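Local coordinates for protein alpha-rhamnosidase (Dictyoglomus thermophilum, PDB 6I60) that probably hydrolyses terminal non-reducing alpha-L-rhamnose residues in alpha-L-rhamnosides, releasing L-rhamnose, at residues Gln220-Lys225 with Ile548-Ser553; Gly505-Ala510 with Gly542-Val547. All blocks are in the same frame, centred on the assembly; numbering follows the deposited sequence.

Interaction 1 of 2, residues Gln220-Lys225 with Ile548-Ser553; sequences QTDYKK and IPPYWS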
ATOM      1  N   GLN A 220      12.090  -1.055   2.866  1.00 60.87           N
ATOM      2  CA  GLN A 220      12.429  -2.251   3.626  1.00 59.07           C
ATOM      3  C   GLN A 220      12.283  -3.482   2.741  1.00 55.44           C
ATOM      4  O   GLN A 220      11.191  -3.766   2.236  1.00 58.28           O
ATOM      5  CB  GLN A 220      11.538  -2.363   4.860  1.00 59.23           C
ATOM      6  CG  GLN A 220      11.464  -1.092   5.685  1.00 53.39           C
ATOM      7  CD  GLN A 220      10.625  -1.262   6.935  1.00 55.70           C
ATOM      8  OE1 GLN A 220      10.179  -2.366   7.252  1.00 55.00           O
ATOM      9  NE2 GLN A 220      10.405  -0.167   7.652  1.00 54.42           N
ATOM     10  N   THR A 221      13.382  -4.207   2.550  1.00 56.03           N
ATOM     11  CA  THR A 221      13.379  -5.470   1.828  1.00 54.67           C
ATOM     12  C   THR A 221      14.321  -6.431   2.534  1.00 53.46           C
ATOM     13  O   THR A 221      15.021  -6.064   3.483  1.00 52.04           O
ATOM     14  CB  THR A 221      13.813  -5.303   0.365  1.00 55.22           C
ATOM     15  OG1 THR A 221      14.966  -4.456   0.298  1.00 51.95           O
ATOM     16  CG2 THR A 221      12.691  -4.700  -0.465  1.00 65.65           C
ATOM     17  N   ASP A 222      14.334  -7.674   2.067  1.00 53.20           N
ATOM     18  CA  ASP A 222      15.332  -8.640   2.519  1.00 55.65           C
ATOM     19  C   ASP A 222      16.673  -8.237   1.920  1.00 65.37           C
ATOM     20  O   ASP A 222      16.985  -8.578   0.775  1.00 62.30           O
ATOM     21  CB  ASP A 222      14.937 -10.054   2.108  1.00 60.20           C
ATOM     22  CG  ASP A 222      15.882 -11.105   2.660  1.00 64.47           C
ATOM     23  OD1 ASP A 222      16.931 -10.727   3.223  1.00 57.71           O
ATOM     24  OD2 ASP A 222      15.574 -12.310   2.530  1.00 67.06           O
ATOM     25  N   TYR A 223      17.472  -7.497   2.695  1.00 61.15           N
ATOM     26  CA  TYR A 223      18.712  -6.931   2.171  1.00 59.66           C
ATOM     27  C   TYR A 223      19.707  -8.003   1.747  1.00 58.17           C
ATOM     28  O   TYR A 223      20.623  -7.710   0.971  1.00 57.45           O
ATOM     29  CB  TYR A 223      19.345  -6.001   3.209  1.00 57.39           C
ATOM     30  CG  TYR A 223      18.426  -4.895   3.684  1.00 58.85           C
ATOM     31  CD1 TYR A 223      18.091  -3.835   2.851  1.00 59.09           C
ATOM     32  CD2 TYR A 223      17.887  -4.915   4.966  1.00 57.64           C
ATOM     33  CE1 TYR A 223      17.248  -2.823   3.281  1.00 56.93           C
ATOM     34  CE2 TYR A 223      17.043  -3.908   5.405  1.00 56.10           C
ATOM     35  CZ  TYR A 223      16.727  -2.866   4.558  1.00 56.65           C
ATOM     36  OH  TYR A 223      15.888  -1.864   4.993  1.00 55.42           O
ATOM     37  N   LYS A 224      19.547  -9.237   2.231  1.00 55.53           N
ATOM     38  CA  LYS A 224      20.421 -10.316   1.787  1.00 59.59           C
ATOM     39  C   LYS A 224      20.069 -10.777   0.378  1.00 61.39           C
ATOM     40  O   LYS A 224      20.929 -11.311  -0.332  1.00 60.86           O
ATOM     41  CB  LYS A 224      20.348 -11.488   2.764  1.00 52.47           C
ATOM     42  CG  LYS A 224      21.364 -11.421   3.892  1.00 55.08           C
ATOM     43  CD  LYS A 224      21.178 -12.574   4.866  1.00 57.67           C
ATOM     44  CE  LYS A 224      22.252 -12.570   5.939  1.00 50.92           C
ATOM     45  NZ  LYS A 224      21.850 -13.391   7.114  1.00 66.40           N
ATOM     46  N   LYS A 225      18.822 -10.580  -0.046  1.00 59.58           N
ATOM     47  CA  LYS A 225      18.381 -11.001  -1.370  1.00 56.10           C
ATOM     48  C   LYS A 225      18.264  -9.854  -2.362  1.00 59.05           C
ATOM     49  O   LYS A 225      18.384 -10.082  -3.570  1.00 56.94           O
ATOM     50  CB  LYS A 225      17.030 -11.721  -1.274  1.00 55.26           C
ATOM     51  CG  LYS A 225      17.104 -13.104  -0.644  1.00 52.58           C
ATOM     52  CD  LYS A 225      16.707 -14.185  -1.641  1.00 62.52           C
ATOM     53  CE  LYS A 225      17.027 -15.578  -1.113  1.00 67.66           C
ATOM     54  NZ  LYS A 225      17.543 -16.480  -2.183  1.00 66.51           N
ATOM     55  N   ILE A 548       6.515 -10.762   5.589  1.00 58.40           N
ATOM     56  CA  ILE A 548       7.368 -10.496   4.434  1.00 56.02           C
ATOM     57  C   ILE A 548       7.669  -9.002   4.405  1.00 61.19           C
ATOM     58  O   ILE A 548       6.733  -8.189   4.410  1.00 57.58           O
ATOM     59  CB  ILE A 548       6.707 -10.949   3.120  1.00 60.59           C
ATOM     60  CG1 ILE A 548       6.239 -12.404   3.209  1.00 55.42           C
ATOM     61  CG2 ILE A 548       7.664 -10.764   1.956  1.00 60.03           C
ATOM     62  CD1 ILE A 548       7.351 -13.412   3.151  1.00 50.82           C
ATOM     63  N   PRO A 549       8.947  -8.582   4.378  1.00 59.49           N
ATOM     64  CA  PRO A 549      10.174  -9.390   4.386  1.00 56.19           C
ATOM     65  C   PRO A 549      10.361 -10.191   5.673  1.00 60.73           C
ATOM     66  O   PRO A 549       9.895  -9.765   6.730  1.00 60.58           O
ATOM     67  CB  PRO A 549      11.285  -8.343   4.238  1.00 54.68           C
ATOM     68  CG  PRO A 549      10.615  -7.145   3.668  1.00 59.89           C
ATOM     69  CD  PRO A 549       9.246  -7.147   4.259  1.00 60.41           C
ATOM     70  N   PRO A 550      11.036 -11.339   5.584  1.00 61.81           N
ATOM     71  CA  PRO A 550      11.126 -12.259   6.732  1.00 58.08           C
ATOM     72  C   PRO A 550      12.188 -11.847   7.747  1.00 54.62           C
ATOM     73  O   PRO A 550      13.132 -12.587   8.036  1.00 65.23           O
ATOM     74  CB  PRO A 550      11.451 -13.594   6.051  1.00 56.06           C
ATOM     75  CG  PRO A 550      12.246 -13.206   4.853  1.00 57.00           C
ATOM     76  CD  PRO A 550      11.716 -11.872   4.390  1.00 57.02           C
ATOM     77  N   TYR A 551      12.039 -10.640   8.300  1.00 50.28           N
ATOM     78  CA  TYR A 551      12.855 -10.263   9.449  1.00 52.11           C
ATOM     79  C   TYR A 551      12.595 -11.205  10.618  1.00 57.96           C
ATOM     80  O   TYR A 551      13.516 -11.556  11.364  1.00 57.39           O
ATOM     81  CB  TYR A 551      12.577  -8.813   9.843  1.00 55.26           C
ATOM     82  CG  TYR A 551      12.721  -7.833   8.700  1.00 59.81           C
ATOM     83  CD1 TYR A 551      13.963  -7.577   8.131  1.00 58.59           C
ATOM     84  CD2 TYR A 551      11.616  -7.166   8.186  1.00 58.23           C
ATOM     85  CE1 TYR A 551      14.099  -6.683   7.085  1.00 56.79           C
ATOM     86  CE2 TYR A 551      11.741  -6.271   7.138  1.00 54.76           C
ATOM     87  CZ  TYR A 551      12.986  -6.033   6.594  1.00 58.84           C
ATOM     88  OH  TYR A 551      13.117  -5.143   5.553  1.00 65.08           O
ATOM     89  N   TRP A 552      11.342 -11.620  10.789  1.00 59.49           N
ATOM     90  CA  TRP A 552      10.980 -12.733  11.654  1.00 57.94           C
ATOM     91  C   TRP A 552      10.713 -13.943  10.767  1.00 67.13           C
ATOM     92  O   TRP A 552       9.803 -13.915   9.931  1.00 58.35           O
ATOM     93  CB  TRP A 552       9.744 -12.405  12.490  1.00 60.70           C
ATOM     94  CG  TRP A 552       9.934 -11.321  13.507  1.00 64.20           C
ATOM     95  CD1 TRP A 552      11.107 -10.731  13.875  1.00 64.60           C
ATOM     96  CD2 TRP A 552       8.909 -10.698  14.291  1.00 60.00           C
ATOM     97  NE1 TRP A 552      10.877  -9.778  14.840  1.00 54.96           N
ATOM     98  CE2 TRP A 552       9.535  -9.739  15.112  1.00 59.30           C
ATOM     99  CE3 TRP A 552       7.523 -10.859  14.377  1.00 54.56           C
ATOM    100  CZ2 TRP A 552       8.822  -8.945  16.008  1.00 62.77           C
ATOM    101  CZ3 TRP A 552       6.818 -10.071  15.268  1.00 61.18           C
ATOM    102  CH2 TRP A 552       7.468  -9.126  16.071  1.00 60.39           C
ATOM    103  N   SER A 553      11.507 -14.998  10.936  1.00 66.04           N
ATOM    104  CA  SER A 553      11.362 -16.190  10.108  1.00 62.17           C
ATOM    105  C   SER A 553      10.246 -17.058  10.676  1.00 64.50           C
ATOM    106  O   SER A 553      10.419 -17.703  11.716  1.00 71.67           O
ATOM    107  CB  SER A 553      12.678 -16.959  10.038  1.00 72.52           C
ATOM    108  OG  SER A 553      13.459 -16.532   8.936  1.00 74.53           O
TER

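Interaction 2 of 2, residues Gly505-Ala510 with Gly542-Val547; sequences GWMGDA and GSLSDV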
ATOM      1  N   GLY A 505       5.618  -7.053   8.133  1.00 60.70           N
ATOM      2  CA  GLY A 505       4.769  -7.224   6.972  1.00 56.95           C
ATOM      3  C   GLY A 505       3.980  -8.516   7.007  1.00 58.13           C
ATOM      4  O   GLY A 505       4.210  -9.412   6.190  1.00 58.31           O
ATOM      5  N   TRP A 506       3.049  -8.621   7.954  1.00 55.50           N
ATOM      6  CA  TRP A 506       2.241  -9.826   8.082  1.00 52.18           C
ATOM      7  C   TRP A 506       1.389 -10.032   6.834  1.00 54.05           C
ATOM      8  O   TRP A 506       0.683  -9.122   6.389  1.00 51.66           O
ATOM      9  CB  TRP A 506       1.359  -9.739   9.326  1.00 54.39           C
ATOM     10  CG  TRP A 506       2.111  -9.958  10.605  1.00 54.59           C
ATOM     11  CD1 TRP A 506       2.719  -9.009  11.372  1.00 58.67           C
ATOM     12  CD2 TRP A 506       2.332 -11.209  11.264  1.00 53.68           C
ATOM     13  NE1 TRP A 506       3.308  -9.591  12.470  1.00 53.92           N
ATOM     14  CE2 TRP A 506       3.083 -10.941  12.428  1.00 54.50           C
ATOM     15  CE3 TRP A 506       1.971 -12.531  10.985  1.00 52.88           C
ATOM     16  CZ2 TRP A 506       3.480 -11.945  13.308  1.00 48.28           C
ATOM     17  CZ3 TRP A 506       2.363 -13.524  11.860  1.00 48.97           C
ATOM     18  CH2 TRP A 506       3.110 -13.227  13.008  1.00 45.87           C
ATOM     19  N   MET A 507       1.456 -11.242   6.277  1.00 55.53           N
ATOM     20  CA  MET A 507       0.818 -11.517   4.994  1.00 50.45           C
ATOM     21  C   MET A 507      -0.702 -11.536   5.098  1.00 55.41           C
ATOM     22  O   MET A 507      -1.389 -11.153   4.143  1.00 56.82           O
ATOM     23  CB  MET A 507       1.326 -12.846   4.442  1.00 50.54           C
ATOM     24  CG  MET A 507       2.741 -12.786   3.905  1.00 49.85           C
ATOM     25  SD  MET A 507       2.778 -12.323   2.166  1.00 56.62           S
ATOM     26  CE  MET A 507       2.546 -13.927   1.394  1.00 53.05           C
ATOM     27  N   GLY A 508      -1.245 -11.979   6.233  1.00 57.50           N
ATOM     28  CA  GLY A 508      -2.691 -12.065   6.360  1.00 54.55           C
ATOM     29  C   GLY A 508      -3.357 -10.701   6.380  1.00 55.01           C
ATOM     30  O   GLY A 508      -4.355 -10.473   5.690  1.00 49.70           O
ATOM     31  N   ASP A 509      -2.814  -9.775   7.174  1.00 51.10           N
ATOM     32  CA  ASP A 509      -3.392  -8.439   7.251  1.00 53.19           C
ATOM     33  C   ASP A 509      -3.305  -7.715   5.915  1.00 57.10           C
ATOM     34  O   ASP A 509      -4.210  -6.949   5.564  1.00 52.26           O
ATOM     35  CB  ASP A 509      -2.695  -7.628   8.343  1.00 51.42           C
ATOM     36  CG  ASP A 509      -2.606  -8.379   9.658  1.00 65.74           C
ATOM     37  OD1 ASP A 509      -2.484  -9.621   9.627  1.00 61.85           O
ATOM     38  OD2 ASP A 509      -2.660  -7.725  10.722  1.00 74.53           O
ATOM     39  N   ALA A 510      -2.231  -7.949   5.156  1.00 55.88           N
ATOM     40  CA  ALA A 510      -2.081  -7.295   3.862  1.00 51.79           C
ATOM     41  C   ALA A 510      -3.041  -7.866   2.828  1.00 58.76           C
ATOM     42  O   ALA A 510      -3.480  -7.143   1.926  1.00 63.38           O
ATOM     43  CB  ALA A 510      -0.640  -7.425   3.374  1.00 50.90           C
ATOM     44  N   GLY A 542       8.430 -24.044  -2.109  1.00 52.72           N
ATOM     45  CA  GLY A 542       7.260 -23.224  -2.335  1.00 53.81           C
ATOM     46  C   GLY A 542       6.682 -22.573  -1.102  1.00 55.63           C
ATOM     47  O   GLY A 542       5.628 -21.933  -1.199  1.00 51.58           O
ATOM     48  N   SER A 543       7.337 -22.707   0.050  1.00 57.96           N
ATOM     49  CA  SER A 543       6.816 -22.157   1.292  1.00 57.31           C
ATOM     50  C   SER A 543       6.950 -20.636   1.315  1.00 54.92           C
ATOM     51  O   SER A 543       7.773 -20.042   0.613  1.00 52.79           O
ATOM     52  CB  SER A 543       7.547 -22.757   2.493  1.00 55.54           C
ATOM     53  OG  SER A 543       6.845 -23.871   3.014  1.00 59.42           O
ATOM     54  N   LEU A 544       6.123 -20.008   2.147  1.00 55.71           N
ATOM     55  CA  LEU A 544       6.142 -18.566   2.336  1.00 51.50           C
ATOM     56  C   LEU A 544       6.099 -18.251   3.822  1.00 49.15           C
ATOM     57  O   LEU A 544       5.528 -19.003   4.616  1.00 54.33           O
ATOM     58  CB  LEU A 544       4.965 -17.887   1.622  1.00 45.54           C
ATOM     59  CG  LEU A 544       4.969 -17.963   0.096  1.00 46.65           C
ATOM     60  CD1 LEU A 544       3.666 -17.428  -0.479  1.00 49.34           C
ATOM     61  CD2 LEU A 544       6.155 -17.202  -0.456  1.00 44.02           C
ATOM     62  N   SER A 545       6.709 -17.130   4.193  1.00 52.04           N
ATOM     63  CA  SER A 545       6.735 -16.691   5.579  1.00 53.37           C
ATOM     64  C   SER A 545       5.471 -15.909   5.917  1.00 52.40           C
ATOM     65  O   SER A 545       4.863 -15.266   5.056  1.00 45.14           O
ATOM     66  CB  SER A 545       7.967 -15.829   5.853  1.00 47.73           C
ATOM     67  OG  SER A 545       8.240 -15.754   7.241  1.00 53.70           O
ATOM     68  N   ASP A 546       5.078 -15.971   7.192  1.00 52.63           N
ATOM     69  CA  ASP A 546       3.895 -15.239   7.629  1.00 55.14           C
ATOM     70  C   ASP A 546       4.131 -13.733   7.618  1.00 60.85           C
ATOM     71  O   ASP A 546       3.172 -12.960   7.500  1.00 59.59           O
ATOM     72  CB  ASP A 546       3.464 -15.704   9.019  1.00 53.36           C
ATOM     73  CG  ASP A 546       2.583 -16.938   8.971  1.00 54.91           C
ATOM     74  OD1 ASP A 546       1.913 -17.152   7.938  1.00 55.40           O
ATOM     75  OD2 ASP A 546       2.560 -17.695   9.963  1.00 57.34           O
ATOM     76  N   VAL A 547       5.385 -13.297   7.740  1.00 52.77           N
ATOM     77  CA  VAL A 547       5.746 -11.894   7.585  1.00 52.55           C
ATOM     78  C   VAL A 547       6.729 -11.772   6.426  1.00 54.56           C
ATOM     79  O   VAL A 547       7.634 -12.600   6.267  1.00 46.66           O
ATOM     80  CB  VAL A 547       6.323 -11.289   8.887  1.00 52.43           C
ATOM     81  CG1 VAL A 547       5.508 -11.736  10.087  1.00 54.28           C
ATOM     82  CG2 VAL A 547       7.783 -11.649   9.082  1.00 57.68           C
TER

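Interaction 1 of 2, residues Gln220-Lys225 with Ile548-Ser553
An Asx turn at D222 in the loop before strand 226-233 packs on the P549-P550-Y551 bend of the six-hairpin glycosidase domain, joining the alpha-L-rhamnosidase N-terminal domain to the helical glycosidase domain. A cis peptide before P549 and an inverse gamma turn centred on P550 shape the second loop. The ring of P549 lies against the first loop's backbone: CG is 3.7 Å from T221 CA, and CB is 3.8 Å from D222 N. The side chains of D222 and P550 cross at about a right angle, with D222 OD2 4.2 Å from P550 CG. CG of D222 stands anti to its amide nitrogen (chi1 -175°), and the carboxylate turns back to its own chain, where OD1 accepts from K224 N at 3.2 Å. This donor sits above the carboxylate plane, and Y260 OH adds a weak bond to the same oxygen. Replacing D222 with an alanine would probably leave K224 N without its turn acceptor and open a gap beside P550 CG. T221 OG1 is hydrogen-bonded to R226 O, and Q220 O to K529 NZ of helix 524-535. Y551 reaches the first loop with its hydroxyl end, and its ring also meets that of Y258. Y223 presents its CE2 at the edge of the Y551 ring, 4.4 Å from CE1, while T221 O stands 3.4 Å above the plane of the Y223 ring, over its centre. The Y551 hydroxyl lies with OH 3.0 Å from T221 O and 3.3 Å from Q220 CB.

Interaction 2 of 2, residues Gly505-Ala510 with Gly542-Val547
D546 O draws two donors from the turn into helix 507-512. M507 N gives it a nearly straight hydrogen bond of 2.7 Å (165° at the hydrogen), tilted 22° from the carbonyl plane, and W506 CA adds a C-H contact of 3.3 Å. V547 CA makes a similar contact with G505 O at 3.2 Å. The M507 N bond and the backbone bond of G505 with I548 flank W506 and V547, which form a single antiparallel bridge. It lies at the start of helix 507-512 of the six-hairpin glycosidase domain, where W506 is the N-cap residue and M507 N, in the first turn, is bonded to a loop carbonyl. V547 CG1, anti to the carbonyl carbon of its own residue, stands over one face of the W506 indole, 3.5 Å from the centroid of the six-membered ring and 16° off its normal: a CH-pi contact. D546 CB reaches the same ring at CZ3, 3.7 Å away. The D546 carboxylate is held by K609 (salt bridge), Y610 OH and D558 N, while W506 NE1 donates to E502. M507 CG lies 3.5 Å from S545 O, and the bends at chi2 and chi3 bring CE to L544 CD1, 4.1 Å away, the side chains crossing at about a right angle.

The two contacts share one continuous loop, 542-553, and their centres are 11 Å apart. Interaction 2 ties its first half to the start of helix 507-512, and interaction 1 sets its second half against the loop 220-225. The join is I548 N, 2.7 Å from G505 O in a probable hydrogen bond, with I548 CG1 packed 3.6 Å from M507 CG. A bound 2-(2-ethoxyethoxy)ethanol lies about 7 Å from the side chain of P550 in interaction 1 and about 8 Å from that of S545 in interaction 2. D509 OD1 is hydrogen-bonded to a triethylene glycol, probably from the crystallisation liquor, and one lies about 3 Å from the side chain of W506; such molecules often mark pockets.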